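Local coordinates for periplasmic beta-glucosidase (Pseudomonas aeruginosa, PDB 6R5R), which probably hydrolyses terminal, non-reducing beta-D-glucosyl residues in the periplasm, releasing beta-D-glucose, as a member of glycosyl hydrolase family 3, at residues 50-55 and 74-79; 123-128 and 151-156. The protein carries 1 engineered substitution. All coordinates share one frame; numbering follows the deposited sequence. Where two conformers were deposited one is given.

Contact 1 of 2, residues 50-55 and 74-79. With BGC (beta-D-glucopyranose), chain C; BGC (beta-D-glucopyranose), chain B.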
loop_
_atom_site.group_PDB
_atom_site.type_symbol
_atom_site.label_atom_id
_atom_site.label_comp_id
_atom_site.label_asym_id
_atom_site.label_seq_id
_atom_site.Cartn_x
_atom_site.Cartn_y
_atom_site.Cartn_z
ATOM N N PHE A 50 15.879 -18.709 25.579
ATOM C CA PHE A 50 16.495 -18.076 24.377
ATOM C C PHE A 50 17.515 -17.039 24.834
ATOM O O PHE A 50 17.422 -16.512 25.977
ATOM C CB PHE A 50 15.403 -17.540 23.456
ATOM C CG PHE A 50 14.589 -16.396 23.953
ATOM C CD1 PHE A 50 13.563 -16.588 24.870
ATOM C CD2 PHE A 50 14.814 -15.114 23.489
ATOM C CE1 PHE A 50 12.759 -15.563 25.305
ATOM C CE2 PHE A 50 14.051 -14.063 23.969
ATOM C CZ PHE A 50 13.028 -14.276 24.868
ATOM N N ASN A 51 18.441 -16.731 23.926
ATOM C CA ASN A 51 19.484 -15.674 24.068
ATOM C C ASN A 51 20.576 -16.067 25.070
ATOM O O ASN A 51 21.388 -15.156 25.398
ATOM C CB ASN A 51 18.870 -14.321 24.425
ATOM C CG ASN A 51 18.154 -13.665 23.255
ATOM O OD1 ASN A 51 18.318 -14.102 22.125
ATOM N ND2 ASN A 51 17.353 -12.656 23.539
ATOM N N THR A 52 20.682 -17.340 25.495
ATOM C CA THR A 52 21.885 -17.855 26.208
ATOM C C THR A 52 22.656 -18.722 25.231
ATOM O O THR A 52 22.054 -19.686 24.723
ATOM C CB THR A 52 21.448 -18.619 27.473
ATOM O OG1 THR A 52 20.946 -17.661 28.418
ATOM C CG2 THR A 52 22.577 -19.414 28.081
ATOM N N VAL A 53 23.910 -18.381 24.920
ATOM C CA VAL A 53 24.490 -18.863 23.627
ATOM C C VAL A 53 25.928 -19.372 23.738
ATOM O O VAL A 53 26.569 -19.499 22.697
ATOM C CB VAL A 53 24.412 -17.740 22.569
ATOM C CG1 VAL A 53 22.967 -17.252 22.432
ATOM C CG2 VAL A 53 25.322 -16.595 22.937
ATOM N N THR A 54 26.443 -19.600 24.931
ATOM C CA THR A 54 27.791 -20.215 25.020
ATOM C C THR A 54 27.726 -21.525 25.801
ATOM O O THR A 54 26.825 -21.713 26.619
ATOM C CB THR A 54 28.822 -19.293 25.663
ATOM O OG1 THR A 54 28.531 -19.215 27.057
ATOM C CG2 THR A 54 28.816 -17.894 25.091
ATOM N N ARG A 55 28.686 -22.387 25.556
ATOM C CA ARG A 55 28.627 -23.762 26.143
ATOM C C ARG A 55 28.581 -23.668 27.671
ATOM O O ARG A 55 27.723 -24.289 28.315
ATOM C CB ARG A 55 29.814 -24.613 25.707
ATOM C CG ARG A 55 29.919 -25.869 26.565
ATOM C CD ARG A 55 31.190 -26.609 26.298
ATOM N NE ARG A 55 31.076 -27.355 25.058
ATOM C CZ ARG A 55 31.895 -28.325 24.704
ATOM N NH1 ARG A 55 32.899 -28.683 25.509
ATOM N NH2 ARG A 55 31.669 -28.968 23.576
ATOM N N LEU A 74 15.952 -28.698 29.264
ATOM C CA LEU A 74 15.583 -27.491 28.502
ATOM C C LEU A 74 15.990 -27.719 27.054
ATOM O O LEU A 74 16.905 -28.500 26.788
ATOM C CB LEU A 74 16.360 -26.298 29.043
ATOM C CG LEU A 74 16.073 -25.958 30.495
ATOM C CD1 LEU A 74 17.207 -25.157 31.081
ATOM C CD2 LEU A 74 14.759 -25.237 30.646
ATOM N N PHE A 75 15.415 -26.927 26.144
ATOM C CA PHE A 75 16.151 -26.600 24.901
ATOM C C PHE A 75 16.522 -25.117 24.959
ATOM O O PHE A 75 15.879 -24.330 25.672
ATOM C CB PHE A 75 15.403 -26.997 23.624
ATOM C CG PHE A 75 14.174 -26.203 23.269
ATOM C CD1 PHE A 75 14.271 -24.936 22.727
ATOM C CD2 PHE A 75 12.905 -26.723 23.460
ATOM C CE1 PHE A 75 13.135 -24.231 22.349
ATOM C CE2 PHE A 75 11.766 -26.021 23.099
ATOM C CZ PHE A 75 11.884 -24.767 22.532
ATOM N N HIS A 76 17.515 -24.774 24.148
ATOM C CA HIS A 76 18.101 -23.425 24.072
ATOM C C HIS A 76 17.998 -22.941 22.639
ATOM O O HIS A 76 18.468 -23.682 21.719
ATOM C CB HIS A 76 19.551 -23.456 24.573
ATOM C CG HIS A 76 19.635 -23.537 26.051
ATOM N ND1 HIS A 76 19.502 -24.750 26.719
ATOM C CD2 HIS A 76 19.816 -22.578 26.991
ATOM C CE1 HIS A 76 19.573 -24.480 28.027
ATOM N NE2 HIS A 76 19.775 -23.171 28.210
ATOM N N ALA A 77 17.410 -21.768 22.477
ATOM C CA ALA A 77 17.199 -21.165 21.139
ATOM C C ALA A 77 17.925 -19.826 21.014
ATOM O O ALA A 77 18.249 -19.147 22.004
ATOM C CB ALA A 77 15.720 -21.024 20.895
ATOM N N TYR A 78 18.102 -19.418 19.750
ATOM C CA TYR A 78 18.706 -18.107 19.408
ATOM C C TYR A 78 18.299 -17.700 18.010
ATOM O O TYR A 78 17.781 -18.506 17.265
ATOM C CB TYR A 78 20.217 -18.214 19.512
ATOM C CG TYR A 78 21.007 -16.924 19.571
ATOM C CD1 TYR A 78 20.568 -15.829 20.289
ATOM C CD2 TYR A 78 22.221 -16.850 18.911
ATOM C CE1 TYR A 78 21.299 -14.660 20.344
ATOM C CE2 TYR A 78 22.990 -15.707 18.999
ATOM C CZ TYR A 78 22.534 -14.625 19.734
ATOM O OH TYR A 78 23.275 -13.483 19.856
ATOM N N ASP A 79 18.556 -16.443 17.702
ATOM C CA ASP A 79 18.238 -15.817 16.390
ATOM C C ASP A 79 19.481 -15.997 15.516
ATOM O O ASP A 79 20.191 -15.039 15.269
ATOM C CB ASP A 79 17.779 -14.374 16.581
ATOM C CG ASP A 79 16.358 -14.297 17.110
ATOM O OD1 ASP A 79 15.468 -14.776 16.383
ATOM O OD2 ASP A 79 16.139 -13.737 18.209
HETATM C C2 BGC C . 12.887 -13.050 16.775
HETATM C C3 BGC C . 12.521 -12.885 18.259
HETATM C C4 BGC C . 12.434 -11.353 18.451
HETATM C C5 BGC C . 11.291 -10.853 17.551
HETATM C C6 BGC C . 11.124 -9.347 17.691
HETATM C C1 BGC C . 11.782 -12.430 15.887
HETATM O O1 BGC C . 12.204 -12.509 14.585
HETATM O O2 BGC C . 12.963 -14.425 16.383
HETATM O O3 BGC C . 13.627 -13.415 19.046
HETATM O O4 BGC C . 12.102 -11.129 19.813
HETATM O O5 BGC C . 11.681 -11.041 16.192
HETATM O O6 BGC C . 10.152 -8.982 16.682
HETATM C C2 BGC B . 14.452 -10.971 20.662
HETATM C C3 BGC B . 15.324 -10.052 21.520
HETATM C C4 BGC B . 15.357 -8.665 20.837
HETATM C C5 BGC B . 13.919 -8.144 20.658
HETATM C C6 BGC B . 13.932 -6.831 19.855
HETATM C C1 BGC B . 13.056 -10.317 20.552
HETATM O O2 BGC B . 14.310 -12.263 21.276
HETATM O O3 BGC B . 16.632 -10.638 21.545
HETATM O O4 BGC B . 16.087 -7.797 21.695
HETATM O O5 BGC B . 13.136 -9.081 19.852
HETATM O O6 BGC B . 12.561 -6.400 19.712
HETATM O O HOH W 1 16.787 -15.478 20.570
HETATM O O HOH W 2 17.921 -12.450 19.695
HETATM O O HOH W 3 19.366 -19.868 24.534
#
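Val53 sets its CG1 methyl over one face of the Tyr78 ring, 3.4 Å from the ring centroid to CG1. The approach is only 7° off the ring normal, a CH-pi contact centred on the six-membered ring. With CG1 anti to the carbonyl carbon (chi1 -55°), the branched valine offers a compact methyl that suits a flat aromatic partner. Asn51 meets the same ring differently: its OD1 lies in the ring plane at the edge, 3.4 Å from Tyr78 CD1, with the amide turned almost perpendicular to the ring. The weakly positive C-H edge is an agreeable neighbour for a carbonyl oxygen.

The two ends of the Asn51 amide do separate work. ND2 donates to O3 of the chain B glucose over 2.9 Å, while two waters lie within hydrogen-bonding distance of both Asn51 OD1 and Asp79 OD2 and bridge them, one also reaching that glucose O3. Asp79 in turn grips the chain C glucose with both carboxylate oxygens: OD1 accepts a hydrogen bond from O2 and OD2 one from O3, at 2.7 Å for the OD2–O3 pair. A carboxylate is well matched to two neighbouring hydroxyls, and Lys176 forms a salt bridge with OD1.

The backbones are joined by Asn51 N donating to Ala77 O at 3.1 Å. Phe50 and Ala77 form a parallel bridge, their CB atoms 4.3 Å apart on one face of the sheet; small Ala77 can sit close beside the bulky phenylalanine. Helix 55-65 connects the two strands, as in the beta-alpha-beta crossover of a TIM barrel, whose C-terminal strand ends and following loops here bind glucose.

Contact 2 of 2, residues 123-128 and 151-156. With BGC (beta-D-glucopyranose), chain C.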
loop_
_atom_site.group_PDB
_atom_site.type_symbol
_atom_site.label_atom_id
_atom_site.label_comp_id
_atom_site.label_asym_id
_atom_site.label_seq_id
_atom_site.Cartn_x
_atom_site.Cartn_y
_atom_site.Cartn_z
ATOM N N PHE A 123 15.580 -19.468 15.624
ATOM C CA PHE A 123 14.367 -18.779 15.113
ATOM C C PHE A 123 14.667 -18.335 13.691
ATOM O O PHE A 123 14.940 -17.156 13.468
ATOM C CB PHE A 123 14.009 -17.637 16.022
ATOM C CG PHE A 123 13.726 -18.054 17.442
ATOM C CD1 PHE A 123 12.899 -19.134 17.733
ATOM C CD2 PHE A 123 14.243 -17.303 18.466
ATOM C CE1 PHE A 123 12.684 -19.474 19.058
ATOM C CE2 PHE A 123 13.989 -17.628 19.786
ATOM C CZ PHE A 123 13.198 -18.700 20.060
ATOM N N SER A 124 14.637 -19.266 12.788
ATOM C CA SER A 124 15.072 -19.109 11.371
ATOM C C SER A 124 14.605 -20.352 10.633
ATOM O O SER A 124 14.458 -21.390 11.266
ATOM C CB SER A 124 16.576 -18.934 11.323
ATOM O OG SER A 124 17.098 -18.723 10.008
ATOM N N PRO A 125 14.358 -20.331 9.307
ATOM C CA PRO A 125 14.481 -19.166 8.424
ATOM C C PRO A 125 13.287 -18.195 8.554
ATOM O O PRO A 125 12.180 -18.594 8.846
ATOM C CB PRO A 125 14.473 -19.815 7.042
ATOM C CG PRO A 125 13.576 -20.994 7.207
ATOM C CD PRO A 125 13.926 -21.519 8.582
ATOM N N MET A 126 13.573 -16.925 8.297
ATOM C CA MET A 126 12.537 -15.920 8.033
ATOM C C MET A 126 12.159 -16.044 6.568
ATOM O O MET A 126 13.052 -15.865 5.733
ATOM C CB MET A 126 13.090 -14.526 8.364
ATOM C CG MET A 126 12.035 -13.412 8.294
ATOM S SD MET A 126 11.801 -12.846 6.627
ATOM C CE MET A 126 11.168 -11.201 6.969
ATOM N N VAL A 127 10.894 -16.308 6.250
ATOM C CA VAL A 127 10.474 -16.576 4.858
ATOM C C VAL A 127 9.269 -15.735 4.477
ATOM O O VAL A 127 8.513 -16.118 3.587
ATOM C CB VAL A 127 10.198 -18.076 4.698
ATOM C CG1 VAL A 127 11.479 -18.842 5.084
ATOM C CG2 VAL A 127 9.005 -18.548 5.506
ATOM N N ASP A 128 9.124 -14.574 5.100
ATOM C CA ASP A 128 8.005 -13.675 4.783
ATOM C C ASP A 128 8.262 -13.066 3.398
ATOM O O ASP A 128 9.369 -12.522 3.154
ATOM C CB ASP A 128 7.912 -12.599 5.827
ATOM C CG ASP A 128 7.846 -13.111 7.249
ATOM O OD1 ASP A 128 7.131 -14.095 7.465
ATOM O OD2 ASP A 128 8.476 -12.483 8.116
ATOM N N LEU A 151 11.462 -22.145 -2.291
ATOM C CA LEU A 151 12.587 -23.069 -2.519
ATOM C C LEU A 151 13.626 -22.871 -1.417
ATOM O O LEU A 151 14.077 -23.854 -0.791
ATOM C CB LEU A 151 13.175 -22.809 -3.917
ATOM C CG LEU A 151 14.476 -23.540 -4.245
ATOM C CD1 LEU A 151 14.348 -25.024 -4.025
ATOM C CD2 LEU A 151 14.874 -23.292 -5.696
ATOM N N LEU A 152 14.013 -21.639 -1.157
ATOM C CA LEU A 152 15.095 -21.360 -0.198
ATOM C C LEU A 152 14.608 -21.663 1.227
ATOM O O LEU A 152 15.423 -22.074 2.031
ATOM C CB LEU A 152 15.618 -19.923 -0.370
ATOM C CG LEU A 152 16.231 -19.633 -1.750
ATOM C CD1 LEU A 152 16.820 -18.233 -1.736
ATOM C CD2 LEU A 152 17.360 -20.639 -2.082
ATOM N N SER A 153 13.312 -21.510 1.519
ATOM C CA SER A 153 12.751 -21.863 2.830
ATOM C C SER A 153 13.056 -23.347 3.116
ATOM O O SER A 153 13.584 -23.683 4.180
ATOM C CB SER A 153 11.263 -21.578 2.829
ATOM O OG SER A 153 10.634 -22.094 4.026
ATOM N N GLY A 154 12.717 -24.215 2.176
ATOM C CA GLY A 154 12.902 -25.660 2.381
ATOM C C GLY A 154 14.396 -25.967 2.458
ATOM O O GLY A 154 14.818 -26.763 3.307
ATOM N N VAL A 155 15.231 -25.343 1.628
ATOM C CA VAL A 155 16.709 -25.535 1.679
ATOM C C VAL A 155 17.254 -25.190 3.054
ATOM O O VAL A 155 18.073 -25.962 3.617
ATOM C CB VAL A 155 17.401 -24.690 0.597
ATOM C CG1 VAL A 155 18.905 -24.627 0.788
ATOM C CG2 VAL A 155 17.079 -25.255 -0.771
ATOM N N MET A 156 16.823 -24.070 3.612
ATOM C CA MET A 156 17.331 -23.617 4.913
ATOM C C MET A 156 16.950 -24.623 6.004
ATOM O O MET A 156 17.782 -25.007 6.791
ATOM C CB MET A 156 16.728 -22.263 5.272
ATOM C CG MET A 156 17.213 -21.096 4.431
ATOM S SD MET A 156 18.862 -20.525 4.840
ATOM C CE MET A 156 18.670 -19.941 6.526
HETATM C C2 BGC C . 12.887 -13.050 16.775
HETATM C C3 BGC C . 12.521 -12.885 18.259
HETATM C C4 BGC C . 12.434 -11.353 18.451
HETATM C C5 BGC C . 11.291 -10.853 17.551
HETATM C C6 BGC C . 11.124 -9.347 17.691
HETATM C C1 BGC C . 11.782 -12.430 15.887
HETATM O O1 BGC C . 12.204 -12.509 14.585
HETATM O O2 BGC C . 12.963 -14.425 16.383
HETATM O O3 BGC C . 13.627 -13.415 19.046
HETATM O O4 BGC C . 12.102 -11.129 19.813
HETATM O O5 BGC C . 11.681 -11.041 16.192
HETATM O O6 BGC C . 10.152 -8.982 16.682
#
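The irregular backbone of 123-128 passes helical residues 151-156 with Pro125 CA 6.3 Å from Met156 CA and Val127 set beside Ser153, without a hydrogen bond between the segments. The Ser124–Pro125 peptide is cis, a bend that proline tolerates more readily than other residues.

Pro125 turns its ring toward the helix, and its CB rests 3.8 Å from Met156 CB. The two side chains slide past each other in opposite directions, so the proline ring lies against the CB–CG stem of the methionine. The unbranched, flexible methionine chain, bent at both chi2 and chi3, brings its CE to 4.0 Å from Ser124 OG, a hydroxyl hydrogen-bonded to Tyr160 OH. Pro125 CG also nears the helix backbone, 4.0 Å from Ser153 O.

Two residues on, Val127 packs its CG1 methyl alongside Ser153, 3.5 Å from OG and about as near to CB. Serine is small enough to let the loop come close, and it has a polar partner for its hydroxyl: with OG anti to the backbone N (chi1 171°), it bonds to Pro207 O at the start of helix 206-213.

Met126, between Pro125 and Val127, points away from the helix, and its SD accepts a weak hydrogen bond from Asp128 N. At the other end of the loop, Phe123 borders the sugar site, its CB 3.4 Å from O2 of the chain C glucose. Asp128 OD2 bonds to His177 ND1, whose NE2 holds glucose, making the aspartate a second-shell residue that probably helps fix the orientation of the imidazole. Buried packing of this kind, between the loop after barrel strand 121-122 and the succeeding outer helix 146-161, belongs to the TIM-barrel fold.

How the contacts relate
Both contacts lie in the family 3 N-terminal domain, their centres 20 Å apart, and they follow in series: contact 1 closes before contact 2 opens. Strands 48-50, 75-78 and 121-122 are consecutive neighbours in the parallel barrel sheet, so contact 1 joins the first two of these and contact 2 carries the chain beyond the third to helix 146-161. They meet at Phe123, whose N is probably hydrogen-bonded to Tyr78 O at 2.9 Å and whose ring packs on Ala77 and Phe50. Each also reaches the chain C glucose. Contact 1 thus grips the sugar directly, while contact 2 links the same site to the outer helical layer.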